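Local coordinates for protein FucU (Bifidobacterium longum subsp. infantis, PDB 3MVK) that probably interconverts the alpha and beta anomers of L-fucose as a mutarotase of the RbsD/FucU family, and may also act on D-ribose, at the interface of chains A and B and the interface of chains A and C. Numbering follows the deposited sequence. Chains: chain A/B/C, protein FucU.

Contact 1: the interface of chains A and B. Residues chain A 7-8, 10-11; chain B 46, 48-49.
B:Arg46 meets A:Pro11 tip to tip across the two-fold interface of chains A and B. At its root, CB of B:Arg46 lies 4.1 Å from CB of A:Pro10. CG stands anti to the carbonyl carbon (chi1 -55°), and the chain then bends at chi2 and chi3. These bends turn the guanidinium back toward B:Asp48 of its own chain. NE donates to OD1 of B:Asp48. NH1 of B:Arg46 donates to OD2 of B:Asp48 at 2.8 Å, nearly straight at 176°, in a salt bridge within chain B. The grip is side-on, and both oxygens use their syn lone pairs. The acceptors lie in the guanidinium plane, which should hold both groups flat against each other and limit their rotation. One face of the guanidinium is covered by CG and CD of A:Pro11. This CG sits 3.8 Å above the B:Arg46 guanidinium plane, toward its rim. NE and CZ both lie against CD of A:Pro11, which is 3.6 Å from NH1 of B:Arg46. The carboxylate of B:Asp48 packs on A:Pro10, with OD1 3.4 Å from the proline CB. CG2 of A:Ile8 rests 3.7 Å from CA of B:Gly49. No direct polar bond crosses here. A water bridges instead, 2.7 Å from O of A:Lys7 and 2.8 Å from O of B:Asp48. Chain A gives its N-terminal segment and the start of helix 11-19. Chain B gives the end of strand 43-47 and the loop after it.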
# COMPACT_ATOMS: atom_id res chain seq x y z
N LYS A 7 20.88 13.08 21.52
CA LYS A 7 20.43 13.93 20.43
C LYS A 7 20.47 13.23 19.07
O LYS A 7 19.64 13.51 18.21
CB LYS A 7 21.24 15.24 20.40
N ILE A 8 21.41 12.30 18.88
CA ILE A 8 21.62 11.73 17.53
C ILE A 8 20.56 10.70 17.16
O ILE A 8 20.48 10.30 15.99
CB ILE A 8 23.05 11.16 17.31
CG1 ILE A 8 23.29 9.89 18.12
CG2 ILE A 8 24.15 12.22 17.65
CD1 ILE A 8 24.59 9.20 17.71
N PRO A 10 17.18 9.37 15.98
CA PRO A 10 16.00 9.98 15.36
C PRO A 10 14.73 9.37 15.94
O PRO A 10 14.80 8.29 16.57
CB PRO A 10 16.14 9.61 13.88
CG PRO A 10 16.97 8.33 13.87
CD PRO A 10 17.90 8.47 15.07
N PRO A 11 13.58 10.03 15.75
CA PRO A 11 12.34 9.55 16.39
C PRO A 11 12.00 8.09 16.08
O PRO A 11 11.55 7.36 16.98
CB PRO A 11 11.27 10.48 15.83
CG PRO A 11 11.99 11.73 15.45
CD PRO A 11 13.38 11.31 15.03
N ARG B 46 15.71 12.19 7.84
CA ARG B 46 16.21 12.50 9.18
C ARG B 46 17.73 12.59 9.21
O ARG B 46 18.42 11.71 8.69
CB ARG B 46 15.78 11.42 10.19
CG ARG B 46 14.29 11.16 10.27
CD ARG B 46 13.47 12.40 10.60
NE ARG B 46 13.86 13.06 11.84
CZ ARG B 46 13.09 13.98 12.43
NH1 ARG B 46 13.48 14.62 13.53
NH2 ARG B 46 11.91 14.27 11.92
N ASP B 48 19.22 13.81 12.39
CA ASP B 48 19.08 14.33 13.74
C ASP B 48 20.41 14.55 14.45
O ASP B 48 20.51 15.45 15.28
CB ASP B 48 18.20 13.40 14.54
CG ASP B 48 16.76 13.47 14.09
OD1 ASP B 48 16.44 12.91 13.03
OD2 ASP B 48 15.93 14.11 14.77
N GLY B 49 21.42 13.77 14.09
CA GLY B 49 22.73 13.93 14.76
C GLY B 49 23.64 14.99 14.19
O GLY B 49 24.79 15.14 14.65
O HOH W 1 18.69 15.88 17.38

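Contact 2: the interface of chains A and C. Residues chain A 32-34, 37, 116; chain C 21-22, 24, 123.
A:Ser37 points its hydroxyl at the carboxylate of C:Asp24. OG of A:Ser37 sits between the backbone N and the carbonyl carbon (chi1 62°) and donates to OD1 of C:Asp24 at 2.6 Å. OD1 receives it on the syn lone pair. OD2 of C:Asp24 accepts a hydrogen bond from N of C:Gly21 at 2.8 Å, on the anti side and tilted from the carboxylate plane. A water 2.8 Å from OD2 of C:Asp24 also reaches the backbone N of A:Ser37. The carboxylate is thus tied to both chains, which should limit its rotation. A:Pro34 brings its ring to the same group, with CB 3.3 Å from OD2 of C:Asp24. CD1 of C:Tyr123 lies 3.8 Å from CB of A:Ser37. Beyond A:Pro34 stands C:His22, the catalytic histidine of the family, so the site borders the active site. Its CG is anti to the backbone N (chi1 -170°), and its CB lies against O of A:Asn32. N of C:His22 donates to O of A:Asn32 at 2.8 Å, almost linear (176°). This hold from the neighbouring chain probably helps place the histidine. In the second shell, the A:Phe33 ring carries CD of A:Pro34 on one face, and its CD1 lies at the edge of the A:Tyr116 ring. Chain A gives the loop after strand 25-29, helix 35-38 and A:Tyr116 of helix 112-119. Chain C gives the loop before strand 25-29 and C:Tyr123, just ahead of strand 124-128.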
# COMPACT_ATOMS: atom_id res chain seq x y z
N ASN A 32 30.79 -0.56 5.46
CA ASN A 32 30.93 -1.60 4.43
C ASN A 32 29.87 -2.69 4.50
O ASN A 32 29.81 -3.57 3.63
CB ASN A 32 32.32 -2.22 4.52
CG ASN A 32 33.33 -1.42 3.71
OD1 ASN A 32 33.29 -1.43 2.50
ND2 ASN A 32 34.18 -0.69 4.39
N PHE A 33 29.07 -2.67 5.55
CA PHE A 33 28.08 -3.74 5.77
C PHE A 33 26.92 -3.64 4.80
O PHE A 33 26.50 -2.57 4.46
CB PHE A 33 27.60 -3.66 7.22
CG PHE A 33 26.84 -4.88 7.70
CD1 PHE A 33 27.52 -6.00 8.18
CD2 PHE A 33 25.45 -4.88 7.72
CE1 PHE A 33 26.82 -7.12 8.67
CE2 PHE A 33 24.74 -5.99 8.19
CZ PHE A 33 25.42 -7.12 8.67
N PRO A 34 26.44 -4.79 4.31
CA PRO A 34 25.26 -4.78 3.45
C PRO A 34 23.99 -4.58 4.28
O PRO A 34 23.20 -5.52 4.44
CB PRO A 34 25.30 -6.16 2.77
CG PRO A 34 26.12 -7.03 3.69
CD PRO A 34 27.01 -6.14 4.49
N SER A 37 20.31 -5.11 2.39
CA SER A 37 19.99 -6.48 2.01
C SER A 37 19.83 -7.37 3.23
O SER A 37 18.86 -8.13 3.32
CB SER A 37 21.03 -7.05 1.03
OG SER A 37 22.29 -7.10 1.64
N TYR A 116 26.48 -12.60 9.26
CA TYR A 116 25.39 -12.21 8.35
C TYR A 116 24.12 -12.99 8.66
O TYR A 116 23.03 -12.42 8.70
CB TYR A 116 25.79 -12.44 6.90
CG TYR A 116 26.87 -11.54 6.36
CD1 TYR A 116 26.97 -10.21 6.76
CD2 TYR A 116 27.78 -12.02 5.41
CE1 TYR A 116 27.98 -9.37 6.25
CE2 TYR A 116 28.76 -11.20 4.89
CZ TYR A 116 28.86 -9.87 5.31
OH TYR A 116 29.83 -9.06 4.81
N GLY C 21 26.39 -3.24 0.04
CA GLY C 21 27.58 -3.39 0.87
C GLY C 21 28.39 -4.60 0.44
O GLY C 21 28.10 -5.25 -0.58
N HIS C 22 29.41 -4.91 1.23
CA HIS C 22 30.35 -5.97 0.90
C HIS C 22 29.67 -7.34 0.72
O HIS C 22 29.02 -7.87 1.62
CB HIS C 22 31.41 -6.00 2.01
CG HIS C 22 32.58 -6.88 1.69
ND1 HIS C 22 33.42 -7.36 2.68
CD2 HIS C 22 33.05 -7.35 0.51
CE1 HIS C 22 34.36 -8.09 2.11
NE2 HIS C 22 34.17 -8.10 0.80
N ASP C 24 27.21 -7.98 -1.51
CA ASP C 24 25.97 -7.83 -2.29
C ASP C 24 26.25 -7.99 -3.77
O ASP C 24 27.34 -7.64 -4.24
CB ASP C 24 25.33 -6.44 -2.07
CG ASP C 24 24.50 -6.37 -0.80
OD1 ASP C 24 23.94 -7.39 -0.36
OD2 ASP C 24 24.39 -5.24 -0.26
N TYR C 123 20.60 -8.32 -5.22
CA TYR C 123 19.94 -7.16 -4.62
C TYR C 123 19.21 -6.35 -5.70
O TYR C 123 18.14 -5.80 -5.46
CB TYR C 123 20.96 -6.30 -3.90
CG TYR C 123 20.34 -5.14 -3.15
CD1 TYR C 123 19.56 -5.36 -2.02
CD2 TYR C 123 20.51 -3.83 -3.60
CE1 TYR C 123 18.98 -4.28 -1.33
CE2 TYR C 123 19.95 -2.73 -2.92
CZ TYR C 123 19.18 -2.98 -1.80
OH TYR C 123 18.59 -1.95 -1.11
O HOH W 2 22.84 -3.70 1.46

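Contact 3: the interface of chains A and C. Residues chain A 79, 82, 133-134; chain C 68, 143, 145.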
# COMPACT_ATOMS: atom_id res chain seq x y z
N VAL A 79 38.21 -12.18 8.59
CA VAL A 79 38.36 -13.27 7.63
C VAL A 79 39.79 -13.81 7.77
O VAL A 79 40.75 -13.03 7.81
CB VAL A 79 38.09 -12.74 6.20
CG1 VAL A 79 38.61 -13.70 5.13
CG2 VAL A 79 36.59 -12.45 6.04
N ASP A 82 43.17 -11.95 6.77
CA ASP A 82 42.99 -10.50 6.69
C ASP A 82 43.59 -9.94 7.98
O ASP A 82 43.04 -10.14 9.05
CB ASP A 82 41.50 -10.16 6.60
CG ASP A 82 41.22 -8.68 6.30
OD1 ASP A 82 42.15 -7.84 6.28
OD2 ASP A 82 40.03 -8.35 6.06
N GLN A 133 36.99 -1.31 9.29
CA GLN A 133 36.47 -2.63 8.95
C GLN A 133 36.26 -3.46 10.22
O GLN A 133 36.88 -3.20 11.26
CB GLN A 133 37.39 -3.37 7.96
CG GLN A 133 37.14 -3.11 6.46
CD GLN A 133 38.00 -4.02 5.57
OE1 GLN A 133 37.51 -4.99 4.98
NE2 GLN A 133 39.30 -3.72 5.50
N TYR A 134 35.36 -4.43 10.12
CA TYR A 134 34.96 -5.30 11.24
C TYR A 134 34.46 -4.47 12.42
O TYR A 134 34.75 -4.79 13.57
CB TYR A 134 36.11 -6.24 11.65
CG TYR A 134 36.59 -7.06 10.49
CD1 TYR A 134 35.80 -8.10 10.00
CD2 TYR A 134 37.82 -6.81 9.86
CE1 TYR A 134 36.22 -8.88 8.93
CE2 TYR A 134 38.23 -7.58 8.78
CZ TYR A 134 37.44 -8.61 8.33
OH TYR A 134 37.84 -9.38 7.27
N TYR C 68 37.68 -10.19 -1.94
CA TYR C 68 37.58 -11.31 -0.98
C TYR C 68 37.14 -12.62 -1.62
O TYR C 68 37.08 -13.66 -0.96
CB TYR C 68 36.64 -10.95 0.18
CG TYR C 68 37.24 -9.97 1.14
CD1 TYR C 68 37.50 -10.34 2.47
CD2 TYR C 68 37.55 -8.67 0.74
CE1 TYR C 68 38.06 -9.41 3.37
CE2 TYR C 68 38.10 -7.74 1.64
CZ TYR C 68 38.35 -8.13 2.94
OH TYR C 68 38.91 -7.22 3.82
N VAL C 143 34.90 -3.91 -0.89
CA VAL C 143 35.07 -3.03 0.27
C VAL C 143 35.49 -1.67 -0.22
O VAL C 143 36.19 -1.55 -1.23
CB VAL C 143 36.19 -3.59 1.21
CG1 VAL C 143 36.64 -2.55 2.25
CG2 VAL C 143 35.71 -4.86 1.88
N PHE C 145 37.81 0.89 1.35
CA PHE C 145 38.80 0.85 2.44
C PHE C 145 39.02 2.22 3.09
O PHE C 145 39.09 3.25 2.40
CB PHE C 145 40.15 0.28 1.96
CG PHE C 145 40.10 -1.18 1.56
CD1 PHE C 145 40.33 -2.20 2.49
CD2 PHE C 145 39.86 -1.54 0.23
CE1 PHE C 145 40.30 -3.56 2.11
CE2 PHE C 145 39.83 -2.89 -0.17
CZ PHE C 145 40.04 -3.90 0.79
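With CG anti to the backbone N (chi1 -171°), A:Asp82 presents its carboxylate to C:Tyr68. This is a loop-to-loop patch of the A-C interface in which C:Tyr68 docks on that carboxylate. The tyrosine has CG anti to its carbonyl carbon (chi1 -73°). OH of C:Tyr68 donates to OD2 of A:Asp82 at 2.8 Å. It comes from above the carboxylate plane, and the two side chains cross at about a right angle. From the opposite face, OH of A:Tyr134 donates to OD2 of A:Asp82 at 2.7 Å. OH of A:Tyr134 accepts from N of A:Val79 at 3.1 Å, which ties the loop of A:Asp82 to A:Tyr134. An alanine in place of A:Asp82 would probably leave both phenol hydroxyls without this shared acceptor and weaken the hold on C:Tyr68. OH of C:Tyr68 also makes a weak hydrogen bond to OE1 of A:Gln133, tip to tip. The A:Gln133 amide plane is turned 89° to the C:Phe145 ring, and NE2 of A:Gln133 lies 3.5 Å from CD1 of C:Phe145. CG1 of C:Val143 sits over the centre of the C:Phe145 ring. Chain A gives loops after strand 73-76 and before strand 137-140. Chain C supplies a loop before strand 73-76 and its C-terminal tail.

Contacts 2 and 3 are neighbouring patches of the interface between chains A and C, with their C-alpha centres about 12 Å apart. They share no residue, but together they join several loops of each chain. Contact 1 belongs to the interface with chain B and lies about 24 Å from contact 2 and 29 Å from contact 3, between C-alpha centres. Chain A thus uses separate surfaces for its two partners. A two-fold interface combined with a second, non-two-fold one fits the ten-copy ring assembly typical of the family. Its active sites lie at subunit interfaces, as contact 2 shows by holding the catalytic histidine.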